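Local coordinates for protein Polyphosphate:AMP phosphotransferase (Pseudomonas aeruginosa PAO1, PDB 3CZP) that transfers phosphate from inorganic polyphosphate to AMP to make ADP, and less efficiently from polyphosphate to GMP, as a magnesium-dependent homodimer of two-domain chains, at residues A[86-100]-A[343-357]. Sequence-based numbering, arbitrary orientation.
With ACT (acetate ion), chain F.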
ATOM      1  N   GLU A  86      13.198   8.476  -2.587  1.00 21.14           N
ATOM      2  CA  GLU A  86      14.154   7.357  -2.732  1.00 22.57           C
ATOM      3  C   GLU A  86      13.779   6.312  -3.814  1.00 20.70           C
ATOM      4  O   GLU A  86      14.431   5.262  -3.941  1.00 20.12           O
ATOM      5  CB  GLU A  86      14.289   6.634  -1.392  1.00 22.96           C
ATOM      6  CG  GLU A  86      14.937   7.477  -0.291  1.00 29.42           C
ATOM      7  CD  GLU A  86      16.280   8.082  -0.700  1.00 36.93           C
ATOM      8  OE1 GLU A  86      17.001   7.441  -1.510  1.00 42.52           O
ATOM      9  OE2 GLU A  86      16.611   9.209  -0.221  1.00 40.65           O
ATOM     10  N   ARG A  87      12.768   6.632  -4.593  1.00 19.27           N
ATOM     11  CA  ARG A  87      12.326   5.787  -5.684  1.00 20.23           C
ATOM     12  C   ARG A  87      12.241   6.600  -7.008  1.00 20.37           C
ATOM     13  O   ARG A  87      12.223   7.819  -6.980  1.00 20.94           O
ATOM     14  CB  ARG A  87      10.981   5.181  -5.308  1.00 20.38           C
ATOM     15  CG  ARG A  87      11.112   4.073  -4.258  1.00 20.87           C
ATOM     16  CD  ARG A  87       9.798   3.512  -3.830  1.00 20.79           C
ATOM     17  NE  ARG A  87       9.942   2.437  -2.880  1.00 19.92           N
ATOM     18  CZ  ARG A  87      10.243   2.577  -1.594  1.00 22.43           C
ATOM     19  NH1 ARG A  87      10.505   3.756  -1.085  1.00 23.88           N
ATOM     20  NH2 ARG A  87      10.394   1.502  -0.859  1.00 24.85           N
ATOM     21  N   PRO A  88      12.167   5.920  -8.169  1.00 19.86           N
ATOM     22  CA  PRO A  88      12.084   6.698  -9.402  1.00 19.67           C
ATOM     23  C   PRO A  88      10.876   7.640  -9.423  1.00 18.45           C
ATOM     24  O   PRO A  88       9.895   7.361  -8.735  1.00 18.56           O
ATOM     25  CB  PRO A  88      11.996   5.644 -10.481  1.00 19.15           C
ATOM     26  CG  PRO A  88      12.551   4.358  -9.809  1.00 18.07           C
ATOM     27  CD  PRO A  88      12.198   4.461  -8.417  1.00 20.34           C
ATOM     28  N   PRO A  89      11.039   8.829 -10.033  1.00 19.50           N
ATOM     29  CA  PRO A  89      10.011   9.867 -10.007  1.00 20.27           C
ATOM     30  C   PRO A  89       8.597   9.422 -10.332  1.00 20.06           C
ATOM     31  O   PRO A  89       7.673  10.017  -9.800  1.00 20.79           O
ATOM     32  CB  PRO A  89      10.484  10.900 -11.058  1.00 20.31           C
ATOM     33  CG  PRO A  89      11.768  10.419 -11.581  1.00 19.64           C
ATOM     34  CD  PRO A  89      12.277   9.360 -10.645  1.00 19.16           C
ATOM     35  N   GLN A  90       8.447   8.455 -11.218  1.00 20.73           N
ATOM     36  CA  GLN A  90       7.139   7.971 -11.654  1.00 21.08           C
ATOM     37  C   GLN A  90       6.356   7.164 -10.555  1.00 22.31           C
ATOM     38  O   GLN A  90       5.108   7.156 -10.537  1.00 21.58           O
ATOM     39  CB  GLN A  90       7.310   7.090 -12.912  1.00 22.15           C
ATOM     40  CG  GLN A  90       6.011   7.044 -13.771  1.00 24.48           C
ATOM     41  CD  GLN A  90       6.185   6.408 -15.133  1.00 22.62           C
ATOM     42  OE1 GLN A  90       6.074   5.200 -15.246  1.00 24.80           O
ATOM     43  NE2 GLN A  90       6.367   7.235 -16.198  1.00 29.74           N
ATOM     44  N   TRP A  91       7.094   6.535  -9.643  1.00 21.57           N
ATOM     45  CA  TRP A  91       6.533   5.673  -8.606  1.00 21.24           C
ATOM     46  C   TRP A  91       5.428   6.352  -7.808  1.00 21.02           C
ATOM     47  O   TRP A  91       4.411   5.756  -7.503  1.00 20.88           O
ATOM     48  CB  TRP A  91       7.676   5.224  -7.695  1.00 22.38           C
ATOM     49  CG  TRP A  91       7.280   4.249  -6.621  1.00 23.02           C
ATOM     50  CD1 TRP A  91       7.207   2.870  -6.724  1.00 22.71           C
ATOM     51  CD2 TRP A  91       6.965   4.570  -5.274  1.00 23.53           C
ATOM     52  NE1 TRP A  91       6.822   2.342  -5.520  1.00 22.36           N
ATOM     53  CE2 TRP A  91       6.680   3.360  -4.612  1.00 25.67           C
ATOM     54  CE3 TRP A  91       6.980   5.746  -4.542  1.00 20.79           C
ATOM     55  CZ2 TRP A  91       6.362   3.319  -3.255  1.00 26.08           C
ATOM     56  CZ3 TRP A  91       6.638   5.714  -3.219  1.00 22.78           C
ATOM     57  CH2 TRP A  91       6.336   4.520  -2.577  1.00 24.76           C
ATOM     58  N   ARG A  92       5.647   7.588  -7.412  1.00 21.81           N
ATOM     59  CA  ARG A  92       4.698   8.269  -6.581  1.00 22.18           C
ATOM     60  C   ARG A  92       3.363   8.508  -7.243  1.00 21.69           C
ATOM     61  O   ARG A  92       2.333   8.656  -6.547  1.00 22.56           O
ATOM     62  CB  ARG A  92       5.239   9.608  -6.190  1.00 21.74           C
ATOM     63  CG  ARG A  92       5.358  10.548  -7.311  1.00 21.67           C
ATOM     64  CD  ARG A  92       5.977  11.869  -6.812  1.00 23.37           C
ATOM     65  NE  ARG A  92       7.412  11.670  -6.697  1.00 25.46           N
ATOM     66  CZ  ARG A  92       8.285  12.623  -6.397  1.00 28.69           C
ATOM     67  NH1 ARG A  92       7.883  13.872  -6.163  1.00 29.97           N
ATOM     68  NH2 ARG A  92       9.570  12.327  -6.382  1.00 29.05           N
ATOM     69  N   PHE A  93       3.355   8.644  -8.574  1.00 20.69           N
ATOM     70  CA  PHE A  93       2.087   8.745  -9.292  1.00 20.50           C
ATOM     71  C   PHE A  93       1.401   7.383  -9.357  1.00 21.46           C
ATOM     72  O   PHE A  93       0.168   7.228  -9.140  1.00 22.44           O
ATOM     73  CB  PHE A  93       2.337   9.279 -10.703  1.00 21.15           C
ATOM     74  CG  PHE A  93       2.966  10.632 -10.714  1.00 20.74           C
ATOM     75  CD1 PHE A  93       2.345  11.693 -10.074  1.00 22.34           C
ATOM     76  CD2 PHE A  93       4.153  10.854 -11.353  1.00 21.27           C
ATOM     77  CE1 PHE A  93       2.912  12.923 -10.050  1.00 19.98           C
ATOM     78  CE2 PHE A  93       4.718  12.125 -11.335  1.00 19.80           C
ATOM     79  CZ  PHE A  93       4.078  13.137 -10.668  1.00 21.03           C
ATOM     80  N   TRP A  94       2.158   6.357  -9.647  1.00 21.83           N
ATOM     81  CA  TRP A  94       1.564   4.975  -9.683  1.00 21.53           C
ATOM     82  C   TRP A  94       0.906   4.621  -8.354  1.00 22.02           C
ATOM     83  O   TRP A  94      -0.191   4.031  -8.304  1.00 23.35           O
ATOM     84  CB  TRP A  94       2.648   3.911  -9.983  1.00 22.26           C
ATOM     85  CG  TRP A  94       3.124   3.835 -11.435  1.00 21.98           C
ATOM     86  CD1 TRP A  94       4.193   4.462 -11.975  1.00 21.66           C
ATOM     87  CD2 TRP A  94       2.503   3.108 -12.498  1.00 18.39           C
ATOM     88  NE1 TRP A  94       4.278   4.169 -13.330  1.00 22.97           N
ATOM     89  CE2 TRP A  94       3.234   3.357 -13.672  1.00 20.96           C
ATOM     90  CE3 TRP A  94       1.374   2.314 -12.575  1.00 20.68           C
ATOM     91  CZ2 TRP A  94       2.912   2.768 -14.909  1.00 20.64           C
ATOM     92  CZ3 TRP A  94       1.058   1.726 -13.822  1.00 21.81           C
ATOM     93  CH2 TRP A  94       1.830   1.964 -14.950  1.00 21.10           C
ATOM     94  N   ARG A  95       1.550   5.033  -7.266  1.00 22.60           N
ATOM     95  CA  ARG A  95       1.096   4.764  -5.934  1.00 21.62           C
ATOM     96  C   ARG A  95      -0.303   5.340  -5.676  1.00 20.69           C
ATOM     97  O   ARG A  95      -1.099   4.752  -4.891  1.00 18.14           O
ATOM     98  CB  ARG A  95       2.121   5.258  -4.887  1.00 22.53           C
ATOM     99  CG  ARG A  95       1.586   5.211  -3.504  1.00 25.25           C
ATOM    100  CD  ARG A  95       2.516   4.965  -2.407  1.00 24.66           C
ATOM    101  NE  ARG A  95       3.122   6.176  -1.929  1.00 29.48           N
ATOM    102  CZ  ARG A  95       3.765   6.274  -0.777  1.00 25.50           C
ATOM    103  NH1 ARG A  95       3.838   5.267   0.075  1.00 28.57           N
ATOM    104  NH2 ARG A  95       4.301   7.422  -0.450  1.00 29.05           N
ATOM    105  N   ARG A  96      -0.631   6.467  -6.317  1.00 20.02           N
ATOM    106  CA  ARG A  96      -1.928   7.150  -6.080  1.00 21.21           C
ATOM    107  C   ARG A  96      -2.947   7.000  -7.175  1.00 20.61           C
ATOM    108  O   ARG A  96      -4.009   7.642  -7.122  1.00 20.28           O
ATOM    109  CB  ARG A  96      -1.752   8.660  -5.844  1.00 21.84           C
ATOM    110  CG  ARG A  96      -0.793   9.070  -4.754  1.00 22.51           C
ATOM    111  CD  ARG A  96      -1.074   8.367  -3.477  1.00 29.08           C
ATOM    112  NE  ARG A  96      -0.061   8.767  -2.482  1.00 30.04           N
ATOM    113  CZ  ARG A  96       0.114   8.213  -1.262  1.00 35.57           C
ATOM    114  NH1 ARG A  96      -0.641   7.181  -0.840  1.00 34.11           N
ATOM    115  NH2 ARG A  96       1.049   8.725  -0.432  1.00 34.58           N
ATOM    116  N   LEU A  97      -2.726   6.094  -8.118  1.00 21.09           N
ATOM    117  CA  LEU A  97      -3.733   5.906  -9.140  1.00 20.75           C
ATOM    118  C   LEU A  97      -5.037   5.431  -8.481  1.00 21.06           C
ATOM    119  O   LEU A  97      -4.987   4.614  -7.561  1.00 21.39           O
ATOM    120  CB  LEU A  97      -3.239   5.003 -10.252  1.00 21.88           C
ATOM    121  CG  LEU A  97      -2.040   5.491 -11.051  1.00 23.35           C
ATOM    122  CD1 LEU A  97      -1.683   4.416 -12.049  1.00 19.59           C
ATOM    123  CD2 LEU A  97      -2.235   6.836 -11.829  1.00 19.39           C
ATOM    124  N   PRO A  98      -6.227   5.953  -8.938  1.00 21.12           N
ATOM    125  CA  PRO A  98      -7.473   5.485  -8.338  1.00 20.30           C
ATOM    126  C   PRO A  98      -7.872   4.180  -8.973  1.00 20.33           C
ATOM    127  O   PRO A  98      -7.640   3.989 -10.138  1.00 21.47           O
ATOM    128  CB  PRO A  98      -8.482   6.553  -8.742  1.00 19.62           C
ATOM    129  CG  PRO A  98      -7.884   7.151  -9.994  1.00 19.53           C
ATOM    130  CD  PRO A  98      -6.469   6.895 -10.046  1.00 19.82           C
ATOM    131  N   PRO A  99      -8.450   3.266  -8.200  1.00 20.75           N
ATOM    132  CA  PRO A  99      -8.911   1.990  -8.709  1.00 19.14           C
ATOM    133  C   PRO A  99     -10.124   2.116  -9.653  1.00 19.06           C
ATOM    134  O   PRO A  99     -10.859   3.122  -9.659  1.00 19.42           O
ATOM    135  CB  PRO A  99      -9.279   1.220  -7.434  1.00 20.93           C
ATOM    136  CG  PRO A  99      -9.381   2.270  -6.335  1.00 22.99           C
ATOM    137  CD  PRO A  99      -8.672   3.476  -6.763  1.00 20.40           C
ATOM    138  N   LYS A 100     -10.384   1.085 -10.400  1.00 18.22           N
ATOM    139  CA  LYS A 100     -11.592   1.026 -11.176  1.00 17.51           C
ATOM    140  C   LYS A 100     -12.802   1.395 -10.375  1.00 16.74           C
ATOM    141  O   LYS A 100     -12.940   0.965  -9.196  1.00 16.79           O
ATOM    142  CB  LYS A 100     -11.752  -0.389 -11.746  1.00 18.31           C
ATOM    143  CG  LYS A 100     -10.675  -0.737 -12.727  1.00 16.49           C
ATOM    144  CD  LYS A 100     -10.807  -2.199 -13.163  1.00 17.06           C
ATOM    145  CE  LYS A 100      -9.655  -2.632 -14.048  1.00 17.41           C
ATOM    146  NZ  LYS A 100      -9.827  -4.051 -14.420  1.00 19.57           N
ATOM    147  N   ALA A 343      -7.694  -4.214  -9.957  1.00 22.10           N
ATOM    148  CA  ALA A 343      -8.404  -2.921 -10.024  1.00 20.99           C
ATOM    149  C   ALA A 343      -7.505  -1.837 -10.596  1.00 20.33           C
ATOM    150  O   ALA A 343      -7.927  -0.688 -10.714  1.00 20.19           O
ATOM    151  CB  ALA A 343      -8.870  -2.522  -8.646  1.00 20.37           C
ATOM    152  N   GLN A 344      -6.267  -2.187 -10.977  1.00 20.63           N
ATOM    153  CA  GLN A 344      -5.258  -1.170 -11.407  1.00 20.17           C
ATOM    154  C   GLN A 344      -4.638  -1.597 -12.750  1.00 20.54           C
ATOM    155  O   GLN A 344      -4.793  -2.736 -13.177  1.00 21.08           O
ATOM    156  CB  GLN A 344      -4.203  -1.089 -10.352  1.00 19.67           C
ATOM    157  CG  GLN A 344      -4.696  -0.604  -9.056  1.00 20.04           C
ATOM    158  CD  GLN A 344      -4.835   0.929  -9.030  1.00 15.00           C
ATOM    159  OE1 GLN A 344      -4.390   1.601  -9.953  1.00 15.68           O
ATOM    160  NE2 GLN A 344      -5.469   1.449  -8.024  1.00 15.97           N
ATOM    161  N   PRO A 345      -3.976  -0.677 -13.462  1.00 20.88           N
ATOM    162  CA  PRO A 345      -3.312  -1.070 -14.689  1.00 21.20           C
ATOM    163  C   PRO A 345      -2.157  -2.052 -14.430  1.00 20.18           C
ATOM    164  O   PRO A 345      -1.553  -2.045 -13.361  1.00 20.86           O
ATOM    165  CB  PRO A 345      -2.726   0.236 -15.207  1.00 19.75           C
ATOM    166  CG  PRO A 345      -2.703   1.078 -14.095  1.00 20.12           C
ATOM    167  CD  PRO A 345      -3.818   0.757 -13.230  1.00 20.35           C
ATOM    168  N   TYR A 346      -1.894  -2.883 -15.414  1.00 20.57           N
ATOM    169  CA  TYR A 346      -0.927  -3.984 -15.312  1.00 21.72           C
ATOM    170  C   TYR A 346       0.371  -3.698 -14.522  1.00 22.40           C
ATOM    171  O   TYR A 346       0.687  -4.445 -13.588  1.00 25.02           O
ATOM    172  CB  TYR A 346      -0.567  -4.484 -16.714  1.00 22.27           C
ATOM    173  CG  TYR A 346       0.379  -5.659 -16.723  1.00 22.97           C
ATOM    174  CD1 TYR A 346      -0.019  -6.913 -16.212  1.00 23.58           C
ATOM    175  CD2 TYR A 346       1.646  -5.551 -17.249  1.00 23.25           C
ATOM    176  CE1 TYR A 346       0.874  -8.026 -16.199  1.00 24.77           C
ATOM    177  CE2 TYR A 346       2.512  -6.656 -17.266  1.00 25.17           C
ATOM    178  CZ  TYR A 346       2.117  -7.880 -16.752  1.00 25.55           C
ATOM    179  OH  TYR A 346       3.010  -8.951 -16.767  1.00 25.07           O
ATOM    180  N   LEU A 347       1.115  -2.639 -14.853  1.00 21.04           N
ATOM    181  CA  LEU A 347       2.452  -2.437 -14.195  1.00 21.23           C
ATOM    182  C   LEU A 347       2.375  -1.969 -12.773  1.00 21.06           C
ATOM    183  O   LEU A 347       3.379  -1.957 -12.085  1.00 21.96           O
ATOM    184  CB  LEU A 347       3.326  -1.467 -14.999  1.00 20.79           C
ATOM    185  CG  LEU A 347       3.772  -2.078 -16.345  1.00 21.23           C
ATOM    186  CD1 LEU A 347       4.414  -1.061 -17.262  1.00 17.87           C
ATOM    187  CD2 LEU A 347       4.647  -3.421 -16.097  1.00 20.47           C
ATOM    188  N   TRP A 348       1.211  -1.486 -12.334  1.00 20.37           N
ATOM    189  CA  TRP A 348       1.011  -1.068 -10.946  1.00 21.14           C
ATOM    190  C   TRP A 348       1.504  -2.095  -9.919  1.00 21.22           C
ATOM    191  O   TRP A 348       2.156  -1.736  -8.918  1.00 19.83           O
ATOM    192  CB  TRP A 348      -0.486  -0.726 -10.743  1.00 20.87           C
ATOM    193  CG  TRP A 348      -0.838  -0.140  -9.415  1.00 18.78           C
ATOM    194  CD1 TRP A 348      -0.950   1.184  -9.075  1.00 19.95           C
ATOM    195  CD2 TRP A 348      -1.239  -0.876  -8.260  1.00 17.64           C
ATOM    196  NE1 TRP A 348      -1.316   1.322  -7.765  1.00 16.24           N
ATOM    197  CE2 TRP A 348      -1.530   0.069  -7.242  1.00 19.85           C
ATOM    198  CE3 TRP A 348      -1.383  -2.238  -7.981  1.00 18.32           C
ATOM    199  CZ2 TRP A 348      -1.947  -0.317  -5.963  1.00 18.64           C
ATOM    200  CZ3 TRP A 348      -1.843  -2.616  -6.711  1.00 19.06           C
ATOM    201  CH2 TRP A 348      -2.101  -1.655  -5.722  1.00 22.09           C
ATOM    202  N   ARG A 349       1.186  -3.359 -10.174  1.00 20.84           N
ATOM    203  CA  ARG A 349       1.576  -4.448  -9.290  0.50 21.63           C
ATOM    204  C   ARG A 349       3.090  -4.569  -9.185  1.00 21.96           C
ATOM    205  O   ARG A 349       3.601  -4.993  -8.148  1.00 24.04           O
ATOM    206  CB  ARG A 349       0.977  -5.771  -9.774  0.50 21.50           C
ATOM    207  CG  ARG A 349       1.286  -6.097 -11.226  0.50 20.80           C
ATOM    208  CD  ARG A 349       0.515  -7.320 -11.694  0.50 22.61           C
ATOM    209  NE  ARG A 349      -0.800  -6.968 -12.223  0.50 22.98           N
ATOM    210  CZ  ARG A 349      -1.544  -7.775 -12.973  0.50 23.97           C
ATOM    211  NH1 ARG A 349      -1.104  -8.987 -13.284  0.50 23.42           N
ATOM    212  NH2 ARG A 349      -2.729  -7.371 -13.411  0.50 24.99           N
ATOM    213  N   PHE A 350       3.803  -4.202 -10.247  1.00 21.60           N
ATOM    214  CA  PHE A 350       5.263  -4.291 -10.221  1.00 21.29           C
ATOM    215  C   PHE A 350       5.909  -3.069  -9.643  1.00 22.20           C
ATOM    216  O   PHE A 350       6.843  -3.196  -8.876  1.00 23.82           O
ATOM    217  CB  PHE A 350       5.784  -4.608 -11.623  1.00 21.43           C
ATOM    218  CG  PHE A 350       5.167  -5.851 -12.129  1.00 18.53           C
ATOM    219  CD1 PHE A 350       5.541  -7.042 -11.579  1.00 16.42           C
ATOM    220  CD2 PHE A 350       4.144  -5.815 -13.076  1.00 19.32           C
ATOM    221  CE1 PHE A 350       4.941  -8.240 -11.993  1.00 19.03           C
ATOM    222  CE2 PHE A 350       3.533  -7.023 -13.500  1.00 17.24           C
ATOM    223  CZ  PHE A 350       3.896  -8.189 -12.919  1.00 18.70           C
ATOM    224  N   TRP A 351       5.418  -1.892 -10.015  1.00 20.50           N
ATOM    225  CA  TRP A 351       5.929  -0.636  -9.456  1.00 21.38           C
ATOM    226  C   TRP A 351       5.924  -0.620  -7.913  1.00 21.95           C
ATOM    227  O   TRP A 351       6.751   0.072  -7.269  1.00 23.90           O
ATOM    228  CB  TRP A 351       5.129   0.561 -10.032  1.00 20.65           C
ATOM    229  CG  TRP A 351       5.707   1.156 -11.276  1.00 20.04           C
ATOM    230  CD1 TRP A 351       5.246   0.972 -12.553  1.00 20.12           C
ATOM    231  CD2 TRP A 351       6.885   1.959 -11.386  1.00 18.19           C
ATOM    232  NE1 TRP A 351       6.046   1.646 -13.443  1.00 21.62           N
ATOM    233  CE2 TRP A 351       7.038   2.289 -12.747  1.00 20.33           C
ATOM    234  CE3 TRP A 351       7.826   2.447 -10.463  1.00 17.65           C
ATOM    235  CZ2 TRP A 351       8.105   3.078 -13.215  1.00 21.71           C
ATOM    236  CZ3 TRP A 351       8.868   3.222 -10.933  1.00 20.16           C
ATOM    237  CH2 TRP A 351       8.992   3.542 -12.286  1.00 19.04           C
ATOM    238  N   ARG A 352       4.915  -1.247  -7.335  1.00 22.62           N
ATOM    239  CA  ARG A 352       4.677  -1.243  -5.899  1.00 24.80           C
ATOM    240  C   ARG A 352       5.785  -1.992  -5.207  1.00 24.90           C
ATOM    241  O   ARG A 352       6.006  -1.809  -4.038  1.00 26.42           O
ATOM    242  CB  ARG A 352       3.288  -1.842  -5.544  1.00 24.35           C
ATOM    243  CG  ARG A 352       3.278  -3.333  -5.599  1.00 27.90           C
ATOM    244  CD  ARG A 352       1.917  -3.996  -5.452  1.00 28.97           C
ATOM    245  NE  ARG A 352       1.266  -3.789  -4.149  1.00 34.13           N
ATOM    246  CZ  ARG A 352       0.172  -4.461  -3.765  1.00 36.03           C
ATOM    247  NH1 ARG A 352      -0.376  -5.379  -4.557  1.00 38.23           N
ATOM    248  NH2 ARG A 352      -0.414  -4.207  -2.606  1.00 37.45           N
ATOM    249  N   HIS A 353       6.487  -2.836  -5.944  1.00 24.79           N
ATOM    250  CA  HIS A 353       7.617  -3.563  -5.422  1.00 25.95           C
ATOM    251  C   HIS A 353       8.984  -3.046  -5.780  1.00 26.44           C
ATOM    252  O   HIS A 353       9.968  -3.707  -5.452  1.00 27.16           O
ATOM    253  CB  HIS A 353       7.550  -5.018  -5.902  1.00 24.40           C
ATOM    254  CG  HIS A 353       6.451  -5.773  -5.270  1.00 25.88           C
ATOM    255  ND1 HIS A 353       6.390  -5.983  -3.918  1.00 24.01           N
ATOM    256  CD2 HIS A 353       5.335  -6.326  -5.799  1.00 27.60           C
ATOM    257  CE1 HIS A 353       5.282  -6.642  -3.632  1.00 28.74           C
ATOM    258  NE2 HIS A 353       4.636  -6.884  -4.762  1.00 27.20           N
ATOM    259  N   ILE A 354       9.084  -1.890  -6.424  1.00 26.26           N
ATOM    260  CA  ILE A 354      10.401  -1.398  -6.870  1.00 25.16           C
ATOM    261  C   ILE A 354      11.212  -0.969  -5.681  1.00 26.01           C
ATOM    262  O   ILE A 354      10.696  -0.328  -4.791  1.00 24.91           O
ATOM    263  CB  ILE A 354      10.222  -0.262  -7.869  1.00 26.34           C
ATOM    264  CG1 ILE A 354       9.751  -0.854  -9.215  1.00 23.22           C
ATOM    265  CG2 ILE A 354      11.456   0.640  -7.950  1.00 24.95           C
ATOM    266  CD1 ILE A 354      10.789  -1.688  -9.907  1.00 26.78           C
ATOM    267  N   PRO A 355      12.517  -1.306  -5.660  1.00 26.52           N
ATOM    268  CA  PRO A 355      13.298  -0.971  -4.464  1.00 25.51           C
ATOM    269  C   PRO A 355      13.624   0.508  -4.278  1.00 24.30           C
ATOM    270  O   PRO A 355      13.797   1.248  -5.244  1.00 26.44           O
ATOM    271  CB  PRO A 355      14.565  -1.841  -4.629  1.00 25.27           C
ATOM    272  CG  PRO A 355      14.688  -2.038  -6.102  1.00 25.29           C
ATOM    273  CD  PRO A 355      13.295  -2.093  -6.636  1.00 26.07           C
ATOM    274  N   ALA A 356      13.652   0.951  -3.033  1.00 21.96           N
ATOM    275  CA  ALA A 356      14.293   2.208  -2.695  1.00 22.21           C
ATOM    276  C   ALA A 356      15.816   2.121  -2.962  1.00 21.83           C
ATOM    277  O   ALA A 356      16.378   1.039  -3.111  1.00 22.56           O
ATOM    278  CB  ALA A 356      14.043   2.537  -1.276  1.00 19.11           C
ATOM    279  N   ARG A 357      16.485   3.253  -2.929  1.00 22.58           N
ATOM    280  CA  ARG A 357      17.935   3.269  -3.034  1.00 23.29           C
ATOM    281  C   ARG A 357      18.569   2.364  -1.979  1.00 22.97           C
ATOM    282  O   ARG A 357      18.142   2.319  -0.836  1.00 22.24           O
ATOM    283  CB  ARG A 357      18.488   4.671  -2.843  1.00 24.17           C
ATOM    284  CG  ARG A 357      18.214   5.584  -4.030  1.00 28.64           C
ATOM    285  CD  ARG A 357      19.489   5.818  -4.815  1.00 33.57           C
ATOM    286  NE  ARG A 357      19.225   6.717  -5.931  1.00 35.00           N
ATOM    287  CZ  ARG A 357      19.659   7.970  -6.044  1.00 37.79           C
ATOM    288  NH1 ARG A 357      20.453   8.532  -5.112  1.00 38.23           N
ATOM    289  NH2 ARG A 357      19.304   8.657  -7.136  1.00 37.69           N
TER
HETATM  290  C   ACT F 601       1.034   6.249   2.838  1.00 62.74           C
HETATM  291  O   ACT F 601       0.383   7.019   2.126  1.00 62.62           O
HETATM  292  OXT ACT F 601       1.858   6.820   3.567  1.00 63.40           O
HETATM  293  CH3 ACT F 601       0.848   4.767   2.813  1.00 62.43           C
HETATM  294  O   HOH W   1      14.911   3.470  -6.060  1.00 26.03           O
HETATM  295  O   HOH W   2       8.056   0.226  -3.996  1.00 40.11           O
HETATM  296  O   HOH W   3      10.814  -1.576  -1.899  1.00 51.96           O
HETATM  297  O   HOH W   4       6.231   2.662 -16.283  1.00 27.23           O
HETATM  298  O   HOH W   5      -2.998   3.292  -6.164  1.00 21.22           O
HETATM  299  O   HOH W   6      -6.029   2.906 -11.854  1.00 21.79           O
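The backbones of 86-100 and 343-357 run antiparallel, with the short helix 91-96 beside 348-351 and hydrogen bonds near both ends, Arg357 N to Glu86 O (3.0 Å) and Lys100 N to Ala343 O (3.0 Å). They are equivalent pieces of the two fused PPK2 domains, each built on a five-stranded parallel sheet of the P-loop kinase type, and they pair with near twofold symmetry where the domains meet.

At the middle, Trp94 and its counterpart Trp351 stack face to face, their five-membered rings 3.5 Å apart between centroids and inclined by 18°. The two ring nitrogens, both donors, thus lie close without bonding and turn to other partners: Trp94 NE1 gives a nearly straight bond to Gln90 OE1 (2.8 Å, 171°), in the plane of its own ring, while Trp351 NE1 reaches the same oxygen through a water. Pro88 and Trp91 meet the six-membered edge of Trp351; Leu347 CB and Pro345 CG touch the far end of Trp94.

Outside this core, Arg95 and Arg352 form salt bridges with Glu83 and Glu340 of the second subunit, respectively, tying the seam to the dimer interface. Gln344, folded back at chi2 (-80°), brings its amide to Leu97, where NE2 donates to Leu97 O (3.2 Å) from above the carbonyl plane and OE1 lies 3.6 Å from Leu97 CB.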